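Glycerol dehydratase (Clostridium butyricum, PDB 1R9D) probably catalyses the coenzyme B12-independent dehydration of glycerol as a glycyl-radical enzyme of the pyruvate formate-lyase-like family. Local coordinates at residues 497-500 with 501-504; 561-565 with 566-570; 617-620 with 621-624; 642-645 with 646-649. One frame throughout, in Å; residues are numbered along the deposited sequence.

Interaction 1 (497-500 with 501-504)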
ATOM      1  N   TYR A 497     -15.565 -26.384   0.916  1.00 26.79           N
ATOM      2  CA  TYR A 497     -14.342 -26.122   1.657  1.00 26.67           C
ATOM      3  C   TYR A 497     -13.162 -25.747   0.768  1.00 27.03           C
ATOM      4  O   TYR A 497     -12.498 -24.737   0.996  1.00 26.12           O
ATOM      5  CB  TYR A 497     -13.962 -27.342   2.498  1.00 27.76           C
ATOM      6  CG  TYR A 497     -12.721 -27.132   3.344  1.00 27.92           C
ATOM      7  CD1 TYR A 497     -12.785 -26.409   4.531  1.00 29.77           C
ATOM      8  CD2 TYR A 497     -11.480 -27.622   2.936  1.00 29.28           C
ATOM      9  CE1 TYR A 497     -11.647 -26.173   5.299  1.00 29.97           C
ATOM     10  CE2 TYR A 497     -10.327 -27.389   3.700  1.00 30.09           C
ATOM     11  CZ  TYR A 497     -10.424 -26.662   4.878  1.00 30.71           C
ATOM     12  OH  TYR A 497      -9.301 -26.410   5.638  1.00 31.75           O
ATOM     13  N   PHE A 498     -12.895 -26.559  -0.248  1.00 25.78           N
ATOM     14  CA  PHE A 498     -11.763 -26.278  -1.119  1.00 26.22           C
ATOM     15  C   PHE A 498     -11.961 -25.108  -2.075  1.00 25.28           C
ATOM     16  O   PHE A 498     -10.998 -24.412  -2.397  1.00 25.21           O
ATOM     17  CB  PHE A 498     -11.361 -27.552  -1.865  1.00 25.77           C
ATOM     18  CG  PHE A 498     -10.741 -28.586  -0.970  1.00 28.05           C
ATOM     19  CD1 PHE A 498      -9.440 -28.426  -0.500  1.00 28.15           C
ATOM     20  CD2 PHE A 498     -11.478 -29.681  -0.533  1.00 28.34           C
ATOM     21  CE1 PHE A 498      -8.880 -29.339   0.399  1.00 29.53           C
ATOM     22  CE2 PHE A 498     -10.928 -30.602   0.368  1.00 28.48           C
ATOM     23  CZ  PHE A 498      -9.627 -30.429   0.833  1.00 27.94           C
ATOM     24  N   VAL A 499     -13.190 -24.871  -2.524  1.00 23.70           N
ATOM     25  CA  VAL A 499     -13.420 -23.737  -3.410  1.00 24.16           C
ATOM     26  C   VAL A 499     -13.198 -22.461  -2.595  1.00 24.01           C
ATOM     27  O   VAL A 499     -12.646 -21.486  -3.092  1.00 24.01           O
ATOM     28  CB  VAL A 499     -14.848 -23.734  -4.000  1.00 22.14           C
ATOM     29  CG1 VAL A 499     -15.102 -22.427  -4.743  1.00 22.33           C
ATOM     30  CG2 VAL A 499     -15.007 -24.900  -4.965  1.00 24.06           C
ATOM     31  N   LYS A 500     -13.612 -22.481  -1.331  1.00 25.05           N
ATOM     32  CA  LYS A 500     -13.434 -21.320  -0.469  1.00 26.16           C
ATOM     33  C   LYS A 500     -11.955 -20.940  -0.370  1.00 26.29           C
ATOM     34  O   LYS A 500     -11.589 -19.776  -0.537  1.00 26.13           O
ATOM     35  CB  LYS A 500     -13.970 -21.599   0.938  1.00 28.06           C
ATOM     36  CG  LYS A 500     -13.918 -20.383   1.852  1.00 30.31           C
ATOM     37  CD  LYS A 500     -13.534 -20.741   3.278  1.00 34.74           C
ATOM     38  CE  LYS A 500     -14.525 -21.690   3.923  1.00 36.72           C
ATOM     39  NZ  LYS A 500     -14.134 -21.996   5.333  1.00 39.02           N
ATOM     40  N   HIS A 501     -11.097 -21.919  -0.105  1.00 25.13           N
ATOM     41  CA  HIS A 501      -9.675 -21.619   0.020  1.00 25.23           C
ATOM     42  C   HIS A 501      -8.981 -21.268  -1.290  1.00 24.71           C
ATOM     43  O   HIS A 501      -8.013 -20.509  -1.295  1.00 25.41           O
ATOM     44  CB  HIS A 501      -8.970 -22.762   0.751  1.00 25.62           C
ATOM     45  CG  HIS A 501      -9.302 -22.809   2.210  1.00 26.48           C
ATOM     46  ND1 HIS A 501      -8.890 -21.833   3.093  1.00 27.93           N
ATOM     47  CD2 HIS A 501     -10.085 -23.653   2.923  1.00 28.06           C
ATOM     48  CE1 HIS A 501      -9.408 -22.072   4.285  1.00 28.67           C
ATOM     49  NE2 HIS A 501     -10.138 -23.171   4.209  1.00 28.74           N
ATOM     50  N   MET A 502      -9.481 -21.799  -2.402  1.00 23.93           N
ATOM     51  CA  MET A 502      -8.906 -21.484  -3.703  1.00 23.65           C
ATOM     52  C   MET A 502      -9.187 -20.011  -4.004  1.00 24.78           C
ATOM     53  O   MET A 502      -8.308 -19.270  -4.452  1.00 23.22           O
ATOM     54  CB  MET A 502      -9.532 -22.358  -4.797  1.00 23.42           C
ATOM     55  CG  MET A 502      -9.225 -21.891  -6.219  1.00 23.18           C
ATOM     56  SD  MET A 502      -9.966 -22.923  -7.498  1.00 22.60           S
ATOM     57  CE  MET A 502     -11.706 -22.494  -7.316  1.00 22.01           C
ATOM     58  N   CYS A 503     -10.417 -19.579  -3.747  1.00 24.23           N
ATOM     59  CA  CYS A 503     -10.777 -18.194  -4.012  1.00 25.31           C
ATOM     60  C   CYS A 503     -10.073 -17.227  -3.066  1.00 25.15           C
ATOM     61  O   CYS A 503      -9.673 -16.128  -3.470  1.00 25.28           O
ATOM     62  CB  CYS A 503     -12.298 -18.034  -3.957  1.00 25.47           C
ATOM     63  SG  CYS A 503     -13.099 -18.883  -5.345  1.00 25.61           S
ATOM     64  N   CYS A 504      -9.895 -17.634  -1.814  1.00 26.19           N
ATOM     65  CA  CYS A 504      -9.196 -16.789  -0.850  1.00 26.89           C
ATOM     66  C   CYS A 504      -7.732 -16.657  -1.268  1.00 25.67           C
ATOM     67  O   CYS A 504      -7.161 -15.568  -1.205  1.00 23.25           O
ATOM     68  CB  CYS A 504      -9.290 -17.380   0.561  1.00 29.99           C
ATOM     69  SG  CYS A 504     -10.967 -17.336   1.252  1.00 41.15           S
TER
HETATM   70  O   HOH W   1     -11.921 -22.753   6.807  1.00 53.15           O
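Three firm backbone bonds join 497-500 to 501-504 along helix 484-516: Met502 N to Phe498 O, Cys503 N to Val499 O and Cys504 N to Lys500 O, each 3.0 Å. The turn before them is slacker, for His501 N reaches Tyr497 O in a weak bond of 3.3 Å. Water 1 adds a side-chain bridge: it accepts from Lys500 NZ at 2.8 Å and is shared with His501 NE2. With Tyr497 CG anti to the backbone N (chi1 -178°), the phenol comes beside the imidazole of the next turn, which points its edge into the phenol's face. This is a T-shaped pair with planes at 63°; His501 NE2 comes within 3.5 Å of Tyr497 CE1. Tyr497 OH is hydrogen-bonded to Glu142 and His501 ND1 to Thr143; with NE2 on the water, this should limit rotation of the imidazole. Lys500 CD passes over one imidazole face, and Lys500 also packs on Ile194 of the second subunit. On the buried side Val499 CG1 packs against Cys503 SG at 4.1 Å and Met502 CE at 4.3 Å, facing helix 607-624 and strand 449-452. The arrangement is an i to i+4 aromatic pair on an alpha helix, in the pyruvate formate-lyase-like part of the chain.

Interaction 2 (561-565 with 566-570)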
ATOM      1  N   VAL A 561     -23.022 -41.134 -11.517  1.00 25.71           N
ATOM      2  CA  VAL A 561     -24.071 -42.049 -11.953  1.00 26.80           C
ATOM      3  C   VAL A 561     -23.743 -43.489 -11.568  1.00 27.81           C
ATOM      4  O   VAL A 561     -24.647 -44.293 -11.318  1.00 28.18           O
ATOM      5  CB  VAL A 561     -24.337 -41.960 -13.484  1.00 26.69           C
ATOM      6  CG1 VAL A 561     -23.268 -42.713 -14.266  1.00 26.19           C
ATOM      7  CG2 VAL A 561     -25.736 -42.516 -13.791  1.00 26.75           C
ATOM      8  N   ALA A 562     -22.455 -43.815 -11.506  1.00 28.20           N
ATOM      9  CA  ALA A 562     -22.048 -45.165 -11.132  1.00 28.58           C
ATOM     10  C   ALA A 562     -22.372 -45.400  -9.659  1.00 29.54           C
ATOM     11  O   ALA A 562     -22.892 -46.453  -9.287  1.00 29.55           O
ATOM     12  CB  ALA A 562     -20.559 -45.362 -11.385  1.00 29.05           C
ATOM     13  N   VAL A 563     -22.069 -44.413  -8.821  1.00 29.14           N
ATOM     14  CA  VAL A 563     -22.343 -44.519  -7.392  1.00 29.49           C
ATOM     15  C   VAL A 563     -23.847 -44.652  -7.155  1.00 31.25           C
ATOM     16  O   VAL A 563     -24.296 -45.527  -6.413  1.00 32.17           O
ATOM     17  CB  VAL A 563     -21.803 -43.276  -6.628  1.00 28.27           C
ATOM     18  CG1 VAL A 563     -22.333 -43.253  -5.204  1.00 27.55           C
ATOM     19  CG2 VAL A 563     -20.287 -43.305  -6.611  1.00 27.05           C
ATOM     20  N   LYS A 564     -24.622 -43.791  -7.806  1.00 31.30           N
ATOM     21  CA  LYS A 564     -26.073 -43.802  -7.665  1.00 32.35           C
ATOM     22  C   LYS A 564     -26.732 -45.103  -8.119  1.00 33.13           C
ATOM     23  O   LYS A 564     -27.604 -45.631  -7.429  1.00 33.29           O
ATOM     24  CB  LYS A 564     -26.689 -42.638  -8.446  1.00 31.94           C
ATOM     25  CG  LYS A 564     -28.212 -42.617  -8.404  1.00 34.03           C
ATOM     26  CD  LYS A 564     -28.785 -41.511  -9.278  1.00 36.30           C
ATOM     27  CE  LYS A 564     -30.301 -41.607  -9.363  1.00 38.45           C
ATOM     28  NZ  LYS A 564     -30.744 -42.847 -10.077  1.00 40.02           N
ATOM     29  N   LYS A 565     -26.314 -45.612  -9.275  1.00 33.13           N
ATOM     30  CA  LYS A 565     -26.885 -46.838  -9.836  1.00 34.49           C
ATOM     31  C   LYS A 565     -26.382 -48.144  -9.238  1.00 34.29           C
ATOM     32  O   LYS A 565     -27.170 -48.968  -8.767  1.00 34.78           O
ATOM     33  CB  LYS A 565     -26.645 -46.894 -11.346  1.00 35.06           C
ATOM     34  CG  LYS A 565     -27.413 -45.870 -12.156  1.00 38.07           C
ATOM     35  CD  LYS A 565     -27.133 -46.052 -13.645  1.00 39.47           C
ATOM     36  CE  LYS A 565     -27.570 -47.429 -14.146  1.00 40.59           C
ATOM     37  NZ  LYS A 565     -29.056 -47.559 -14.240  1.00 41.10           N
ATOM     38  N   ILE A 566     -25.070 -48.339  -9.280  1.00 34.03           N
ATOM     39  CA  ILE A 566     -24.460 -49.565  -8.783  1.00 34.12           C
ATOM     40  C   ILE A 566     -24.533 -49.746  -7.272  1.00 34.39           C
ATOM     41  O   ILE A 566     -24.704 -50.863  -6.788  1.00 34.73           O
ATOM     42  CB  ILE A 566     -22.979 -49.658  -9.221  1.00 34.52           C
ATOM     43  CG1 ILE A 566     -22.871 -49.506 -10.743  1.00 34.93           C
ATOM     44  CG2 ILE A 566     -22.387 -50.992  -8.789  1.00 34.86           C
ATOM     45  CD1 ILE A 566     -23.664 -50.534 -11.527  1.00 36.26           C
ATOM     46  N   VAL A 567     -24.412 -48.656  -6.523  1.00 34.11           N
ATOM     47  CA  VAL A 567     -24.443 -48.745  -5.070  1.00 34.23           C
ATOM     48  C   VAL A 567     -25.800 -48.507  -4.415  1.00 35.54           C
ATOM     49  O   VAL A 567     -26.306 -49.372  -3.701  1.00 35.72           O
ATOM     50  CB  VAL A 567     -23.424 -47.772  -4.434  1.00 34.57           C
ATOM     51  CG1 VAL A 567     -23.470 -47.886  -2.919  1.00 34.37           C
ATOM     52  CG2 VAL A 567     -22.023 -48.082  -4.937  1.00 33.58           C
ATOM     53  N   PHE A 568     -26.401 -47.345  -4.653  1.00 35.76           N
ATOM     54  CA  PHE A 568     -27.675 -47.039  -4.014  1.00 36.78           C
ATOM     55  C   PHE A 568     -28.957 -47.534  -4.674  1.00 37.67           C
ATOM     56  O   PHE A 568     -29.913 -47.856  -3.975  1.00 37.80           O
ATOM     57  CB  PHE A 568     -27.781 -45.532  -3.756  1.00 36.60           C
ATOM     58  CG  PHE A 568     -26.715 -45.005  -2.837  1.00 36.85           C
ATOM     59  CD1 PHE A 568     -25.610 -44.330  -3.344  1.00 36.55           C
ATOM     60  CD2 PHE A 568     -26.796 -45.222  -1.464  1.00 36.70           C
ATOM     61  CE1 PHE A 568     -24.598 -43.877  -2.496  1.00 36.68           C
ATOM     62  CE2 PHE A 568     -25.792 -44.775  -0.610  1.00 37.28           C
ATOM     63  CZ  PHE A 568     -24.689 -44.102  -1.127  1.00 37.43           C
ATOM     64  N   ASP A 569     -28.999 -47.600  -5.999  1.00 38.73           N
ATOM     65  CA  ASP A 569     -30.218 -48.056  -6.661  1.00 40.31           C
ATOM     66  C   ASP A 569     -30.314 -49.572  -6.794  1.00 40.50           C
ATOM     67  O   ASP A 569     -31.323 -50.168  -6.420  1.00 41.23           O
ATOM     68  CB  ASP A 569     -30.361 -47.439  -8.058  1.00 41.43           C
ATOM     69  CG  ASP A 569     -30.580 -45.938  -8.024  1.00 43.66           C
ATOM     70  OD1 ASP A 569     -31.168 -45.436  -7.042  1.00 43.28           O
ATOM     71  OD2 ASP A 569     -30.180 -45.264  -8.999  1.00 44.72           O
ATOM     72  N   GLU A 570     -29.264 -50.192  -7.322  1.00 40.83           N
ATOM     73  CA  GLU A 570     -29.262 -51.635  -7.540  1.00 41.25           C
ATOM     74  C   GLU A 570     -28.629 -52.446  -6.417  1.00 41.25           C
ATOM     75  O   GLU A 570     -28.777 -53.667  -6.371  1.00 41.11           O
ATOM     76  CB  GLU A 570     -28.558 -51.951  -8.860  1.00 42.08           C
ATOM     77  CG  GLU A 570     -29.024 -51.077 -10.013  1.00 44.41           C
ATOM     78  CD  GLU A 570     -28.354 -51.425 -11.329  1.00 46.22           C
ATOM     79  OE1 GLU A 570     -27.137 -51.714 -11.325  1.00 47.45           O
ATOM     80  OE2 GLU A 570     -29.045 -51.396 -12.369  1.00 46.94           O
TER
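Lys564 and Asp569, five residues apart, are brought together by their torsions: the lysine runs straight from a CG anti to its backbone N (chi1 177°) and kinks at its last bond (chi4 -66°), while Asp569 CG stays beside its own N. Lys564 NZ thereby reaches Asp569 OD2 at 2.7 Å, a salt bridge on the syn lone pair of the carboxylate. The lysine's methylenes run alongside the same oxygen, Lys564 CG 3.4 Å from it. The i to i+5 spacing suits the backbone, which widens into pi-type turns. Val563 O accepts twice, from Val567 N at 3.1 Å and from Phe568 N at 3.3 Å. Asp569 N then bonds to Lys564 O and Glu570 N to Lys565 O, both 2.8 Å. Val563 and Phe568 point the same way side by side, Val563 CG1 touching Phe568 CE1 at 3.6 Å. Lys565 NZ and Glu570 OE2, 4.3 Å apart and beyond a salt bridge, probably attract weakly; Lys565 NZ also has a long, weak ion pair with Glu608. Helix 553-569 packs here against three others: Val561 rests on helix 607-624, Val563 and Phe568 on Phe484 of helix 484-516, and Val567 on helix 575-583.

Interaction 3 (617-620 with 621-624)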
ATOM      1  N   ALA A 617     -21.116 -30.560 -12.142  1.00 24.81           N
ATOM      2  CA  ALA A 617     -20.387 -29.352 -12.518  1.00 25.02           C
ATOM      3  C   ALA A 617     -21.024 -28.121 -11.885  1.00 24.91           C
ATOM      4  O   ALA A 617     -20.327 -27.181 -11.507  1.00 22.94           O
ATOM      5  CB  ALA A 617     -20.361 -29.204 -14.030  1.00 25.24           C
ATOM      6  N   LEU A 618     -22.350 -28.130 -11.775  1.00 24.08           N
ATOM      7  CA  LEU A 618     -23.070 -27.009 -11.182  1.00 24.28           C
ATOM      8  C   LEU A 618     -22.734 -26.801  -9.718  1.00 23.86           C
ATOM      9  O   LEU A 618     -22.771 -25.674  -9.230  1.00 24.29           O
ATOM     10  CB  LEU A 618     -24.583 -27.196 -11.344  1.00 24.82           C
ATOM     11  CG  LEU A 618     -25.148 -26.694 -12.676  1.00 25.69           C
ATOM     12  CD1 LEU A 618     -26.593 -27.182 -12.861  1.00 27.36           C
ATOM     13  CD2 LEU A 618     -25.086 -25.168 -12.702  1.00 25.84           C
ATOM     14  N   VAL A 619     -22.420 -27.878  -9.002  1.00 23.56           N
ATOM     15  CA  VAL A 619     -22.067 -27.750  -7.593  1.00 22.93           C
ATOM     16  C   VAL A 619     -20.801 -26.892  -7.503  1.00 23.96           C
ATOM     17  O   VAL A 619     -20.694 -26.008  -6.652  1.00 24.23           O
ATOM     18  CB  VAL A 619     -21.815 -29.127  -6.952  1.00 22.92           C
ATOM     19  CG1 VAL A 619     -21.269 -28.964  -5.539  1.00 24.21           C
ATOM     20  CG2 VAL A 619     -23.130 -29.917  -6.923  1.00 24.24           C
ATOM     21  N   TYR A 620     -19.846 -27.161  -8.388  1.00 22.55           N
ATOM     22  CA  TYR A 620     -18.608 -26.386  -8.429  1.00 22.14           C
ATOM     23  C   TYR A 620     -18.924 -24.936  -8.817  1.00 22.13           C
ATOM     24  O   TYR A 620     -18.503 -23.989  -8.151  1.00 22.54           O
ATOM     25  CB  TYR A 620     -17.655 -26.982  -9.466  1.00 22.04           C
ATOM     26  CG  TYR A 620     -16.468 -26.094  -9.774  1.00 22.11           C
ATOM     27  CD1 TYR A 620     -15.427 -25.945  -8.857  1.00 22.54           C
ATOM     28  CD2 TYR A 620     -16.406 -25.380 -10.966  1.00 21.60           C
ATOM     29  CE1 TYR A 620     -14.350 -25.104  -9.119  1.00 24.17           C
ATOM     30  CE2 TYR A 620     -15.326 -24.527 -11.242  1.00 23.21           C
ATOM     31  CZ  TYR A 620     -14.305 -24.398 -10.311  1.00 22.88           C
ATOM     32  OH  TYR A 620     -13.229 -23.574 -10.571  1.00 23.88           O
ATOM     33  N   CYS A 621     -19.680 -24.771  -9.895  1.00 22.55           N
ATOM     34  CA  CYS A 621     -20.020 -23.439 -10.385  1.00 23.96           C
ATOM     35  C   CYS A 621     -20.755 -22.567  -9.363  1.00 22.94           C
ATOM     36  O   CYS A 621     -20.462 -21.377  -9.239  1.00 22.47           O
ATOM     37  CB  CYS A 621     -20.834 -23.551 -11.680  1.00 23.99           C
ATOM     38  SG  CYS A 621     -19.900 -24.236 -13.108  1.00 31.72           S
ATOM     39  N   ARG A 622     -21.696 -23.153  -8.626  1.00 23.29           N
ATOM     40  CA  ARG A 622     -22.446 -22.392  -7.627  1.00 23.52           C
ATOM     41  C   ARG A 622     -21.558 -21.928  -6.476  1.00 23.82           C
ATOM     42  O   ARG A 622     -21.797 -20.869  -5.894  1.00 23.30           O
ATOM     43  CB  ARG A 622     -23.608 -23.218  -7.069  1.00 24.45           C
ATOM     44  CG  ARG A 622     -24.663 -23.595  -8.096  1.00 26.79           C
ATOM     45  CD  ARG A 622     -25.750 -24.441  -7.451  1.00 29.27           C
ATOM     46  NE  ARG A 622     -26.678 -25.004  -8.427  1.00 32.33           N
ATOM     47  CZ  ARG A 622     -26.907 -26.307  -8.566  1.00 33.35           C
ATOM     48  NH1 ARG A 622     -26.273 -27.182  -7.791  1.00 32.74           N
ATOM     49  NH2 ARG A 622     -27.772 -26.736  -9.476  1.00 34.61           N
ATOM     50  N   GLU A 623     -20.544 -22.717  -6.139  1.00 23.97           N
ATOM     51  CA  GLU A 623     -19.637 -22.326  -5.072  1.00 24.08           C
ATOM     52  C   GLU A 623     -18.785 -21.142  -5.532  1.00 23.37           C
ATOM     53  O   GLU A 623     -18.646 -20.158  -4.812  1.00 23.59           O
ATOM     54  CB  GLU A 623     -18.716 -23.486  -4.667  1.00 26.20           C
ATOM     55  CG  GLU A 623     -19.394 -24.641  -3.932  1.00 27.84           C
ATOM     56  CD  GLU A 623     -20.187 -24.198  -2.714  1.00 29.19           C
ATOM     57  OE1 GLU A 623     -19.686 -23.355  -1.937  1.00 28.57           O
ATOM     58  OE2 GLU A 623     -21.314 -24.708  -2.525  1.00 31.18           O
ATOM     59  N   VAL A 624     -18.222 -21.243  -6.733  1.00 22.16           N
ATOM     60  CA  VAL A 624     -17.379 -20.175  -7.270  1.00 21.82           C
ATOM     61  C   VAL A 624     -18.109 -18.827  -7.301  1.00 22.73           C
ATOM     62  O   VAL A 624     -17.532 -17.793  -6.952  1.00 22.01           O
ATOM     63  CB  VAL A 624     -16.879 -20.520  -8.695  1.00 22.57           C
ATOM     64  CG1 VAL A 624     -16.118 -19.338  -9.289  1.00 21.50           C
ATOM     65  CG2 VAL A 624     -15.967 -21.744  -8.643  1.00 20.94           C
TER
HETATM   66  O   HOH W   2     -22.573 -25.806  -4.588  1.00 24.82           O
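Arg622 lays its guanidinium flat over Leu618, whose CB sits above the centre of the planar group, 3.7 Å from Arg622 CZ. Leu618 CD1 approaches Arg622 NH2 at 3.6 Å. An extended chain, with CG anti to the carbonyl carbon (chi1 -63°), carries the group back along helix 607-624, where Glu615 forms a salt bridge with Arg622 NH1. On another flank the tyrosine ring turns a face to a methyl group: Val624 CG2 stands over Tyr620 in a CH-pi contact, 3.8 Å from the ring centroid and 22° off its normal. The methyl is shifted toward the hydroxyl-bearing end of the ring, and Tyr620 CZ is its nearest ring atom at 3.5 Å. Glu623 bends at chi2 (-53°), which turns its carboxylate back toward the turn of Val619; water 2 donates to Glu623 OE2 at 2.7 Å and to Val619 O at 2.8 Å, while Glu623 OE1 forms a salt bridge with Lys626. That water supplements Val619 O, whose bond from Glu623 N is weak, whereas Arg622 N grips Leu618 O at 2.8 Å. Side-chain pairs four residues apart, 618 with 622 and 620 with 624, are typical of an alpha helix; here they line a mostly buried stretch of helix 607-624, where Tyr620 also meets Phe451 on strand 449-452.

Interaction 4 (642-645 with 646-649)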
ATOM      1  N   SER A 642      -6.378 -26.685 -20.331  1.00 24.69           N
ATOM      2  CA  SER A 642      -5.039 -26.478 -20.886  1.00 26.72           C
ATOM      3  C   SER A 642      -4.509 -27.917 -21.008  1.00 27.12           C
ATOM      4  O   SER A 642      -5.167 -28.754 -21.628  1.00 26.24           O
ATOM      5  CB  SER A 642      -4.162 -25.656 -19.942  1.00 26.73           C
ATOM      6  OG  SER A 642      -2.944 -25.313 -20.585  1.00 28.02           O
ATOM      7  N   SER A 643      -3.352 -28.227 -20.424  1.00 27.22           N
ATOM      8  CA  SER A 643      -2.841 -29.600 -20.493  1.00 27.63           C
ATOM      9  C   SER A 643      -2.802 -30.254 -19.110  1.00 27.81           C
ATOM     10  O   SER A 643      -2.245 -31.341 -18.947  1.00 29.06           O
ATOM     11  CB  SER A 643      -1.432 -29.633 -21.119  1.00 28.95           C
ATOM     12  OG  SER A 643      -0.471 -28.925 -20.342  1.00 28.04           O
ATOM     13  N   ILE A 644      -3.427 -29.612 -18.125  1.00 26.48           N
ATOM     14  CA  ILE A 644      -3.396 -30.110 -16.755  1.00 25.92           C
ATOM     15  C   ILE A 644      -4.215 -31.362 -16.438  1.00 26.68           C
ATOM     16  O   ILE A 644      -4.030 -31.960 -15.380  1.00 26.71           O
ATOM     17  CB  ILE A 644      -3.784 -28.991 -15.748  1.00 25.95           C
ATOM     18  CG1 ILE A 644      -3.151 -29.276 -14.381  1.00 25.62           C
ATOM     19  CG2 ILE A 644      -5.304 -28.915 -15.593  1.00 25.12           C
ATOM     20  CD1 ILE A 644      -3.269 -28.120 -13.393  1.00 26.05           C
ATOM     21  N   ASN A 645      -5.106 -31.772 -17.336  1.00 26.18           N
ATOM     22  CA  ASN A 645      -5.909 -32.967 -17.070  1.00 26.85           C
ATOM     23  C   ASN A 645      -5.030 -34.213 -16.920  1.00 26.74           C
ATOM     24  O   ASN A 645      -5.389 -35.154 -16.214  1.00 26.58           O
ATOM     25  CB  ASN A 645      -6.960 -33.177 -18.167  1.00 27.12           C
ATOM     26  CG  ASN A 645      -6.353 -33.362 -19.541  1.00 28.37           C
ATOM     27  OD1 ASN A 645      -5.707 -32.461 -20.079  1.00 29.98           O
ATOM     28  ND2 ASN A 645      -6.565 -34.535 -20.123  1.00 27.97           N
ATOM     29  N   VAL A 646      -3.876 -34.216 -17.581  1.00 26.95           N
ATOM     30  CA  VAL A 646      -2.957 -35.345 -17.482  1.00 27.57           C
ATOM     31  C   VAL A 646      -2.281 -35.292 -16.113  1.00 26.82           C
ATOM     32  O   VAL A 646      -2.286 -36.272 -15.375  1.00 27.42           O
ATOM     33  CB  VAL A 646      -1.893 -35.298 -18.599  1.00 28.32           C
ATOM     34  CG1 VAL A 646      -0.871 -36.417 -18.402  1.00 28.73           C
ATOM     35  CG2 VAL A 646      -2.572 -35.441 -19.959  1.00 29.77           C
ATOM     36  N   TYR A 647      -1.716 -34.137 -15.765  1.00 27.12           N
ATOM     37  CA  TYR A 647      -1.057 -33.972 -14.471  1.00 27.41           C
ATOM     38  C   TYR A 647      -2.014 -34.210 -13.302  1.00 26.55           C
ATOM     39  O   TYR A 647      -1.673 -34.910 -12.346  1.00 25.71           O
ATOM     40  CB  TYR A 647      -0.455 -32.569 -14.349  1.00 29.60           C
ATOM     41  CG  TYR A 647       0.220 -32.323 -13.019  1.00 32.17           C
ATOM     42  CD1 TYR A 647       1.296 -33.109 -12.610  1.00 33.88           C
ATOM     43  CD2 TYR A 647      -0.212 -31.304 -12.171  1.00 33.22           C
ATOM     44  CE1 TYR A 647       1.928 -32.888 -11.388  1.00 35.03           C
ATOM     45  CE2 TYR A 647       0.414 -31.075 -10.946  1.00 35.03           C
ATOM     46  CZ  TYR A 647       1.483 -31.870 -10.565  1.00 35.40           C
ATOM     47  OH  TYR A 647       2.116 -31.648  -9.362  1.00 38.38           O
ATOM     48  N   PHE A 648      -3.205 -33.617 -13.367  1.00 25.97           N
ATOM     49  CA  PHE A 648      -4.193 -33.798 -12.301  1.00 26.10           C
ATOM     50  C   PHE A 648      -4.522 -35.284 -12.169  1.00 25.96           C
ATOM     51  O   PHE A 648      -4.680 -35.800 -11.061  1.00 25.19           O
ATOM     52  CB  PHE A 648      -5.480 -33.015 -12.607  1.00 26.72           C
ATOM     53  CG  PHE A 648      -5.536 -31.630 -11.981  1.00 26.49           C
ATOM     54  CD1 PHE A 648      -6.632 -30.793 -12.222  1.00 27.02           C
ATOM     55  CD2 PHE A 648      -4.521 -31.173 -11.144  1.00 26.14           C
ATOM     56  CE1 PHE A 648      -6.715 -29.523 -11.633  1.00 25.88           C
ATOM     57  CE2 PHE A 648      -4.593 -29.902 -10.550  1.00 26.78           C
ATOM     58  CZ  PHE A 648      -5.694 -29.079 -10.797  1.00 25.84           C
ATOM     59  N   GLY A 649      -4.617 -35.966 -13.305  1.00 26.31           N
ATOM     60  CA  GLY A 649      -4.923 -37.386 -13.291  1.00 27.52           C
ATOM     61  C   GLY A 649      -3.880 -38.208 -12.551  1.00 27.72           C
ATOM     62  O   GLY A 649      -4.211 -39.167 -11.850  1.00 26.84           O
TER
HETATM   63  O   HOH W   3      -0.031 -32.394 -17.713  1.00 26.76           O
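A short, nearly straight backbone bond from Phe648 N to Ile644 O, 2.7 Å, joins the two segments in helix 644-650. Gly649 N follows with 3.1 Å to Asn645 O. Before them, water 3 spans the opening turn: it donates to Ser643 O at 2.7 Å and accepts a weak bond from Tyr647 N. Among the side chains, Ile644 and Phe648 make the main contact. Ile644 is extended, and its CD1 lies over one face of the Phe648 ring, offset toward the rim, in a CH-pi contact 3.8 Å from the centroid and 20° off the normal. The nearest ring atom is Phe648 CE2, 3.6 Å from Ile644 CD1. Ile644 CG1 also meets Tyr647, but at the edge of that ring, with Tyr647 CD2 at 4.2 Å. With CG between its backbone N and carbonyl carbon (chi1 60°), Asn645 keeps its amide beside Val646 N, and its ND2 makes hydrogen bonds to Leu665 O and Asp778 OD1. Around this turn, Ser643 touches Tyr764, next to Gly763, the predicted site of the glycyl radical, which is absent from this structure. Ile644 and Phe648 rest on Phe450 of strand 449-452, the Tyr647 ring meets that of His332 on helix 329-332, planes at about 35°, and Val646 packs on helix 773-781.

How the interactions relate
Interactions 1 and 3 belong to neighbouring helices that touch: their centres are 12 Å apart, with Met502 CE 3.8 Å from Tyr620 OH and Val499 CG1 3.8 Å from Glu623 CB. Interaction 4 touches neither, its nearest atoms lying about 8 Å from interaction 1 and about 9 Å from interaction 3, yet all three have side chains on strand 449-452. It is also the nearest to the bound glycerol, about 8 Å from the Ile644 side chain, against about 12 Å from Tyr620 and about 13 Å from Met502, and it lies by Tyr764, next to the predicted radical site Gly763. Interaction 2 is more peripheral, but its helix packs on both helices 484-516 and 607-624.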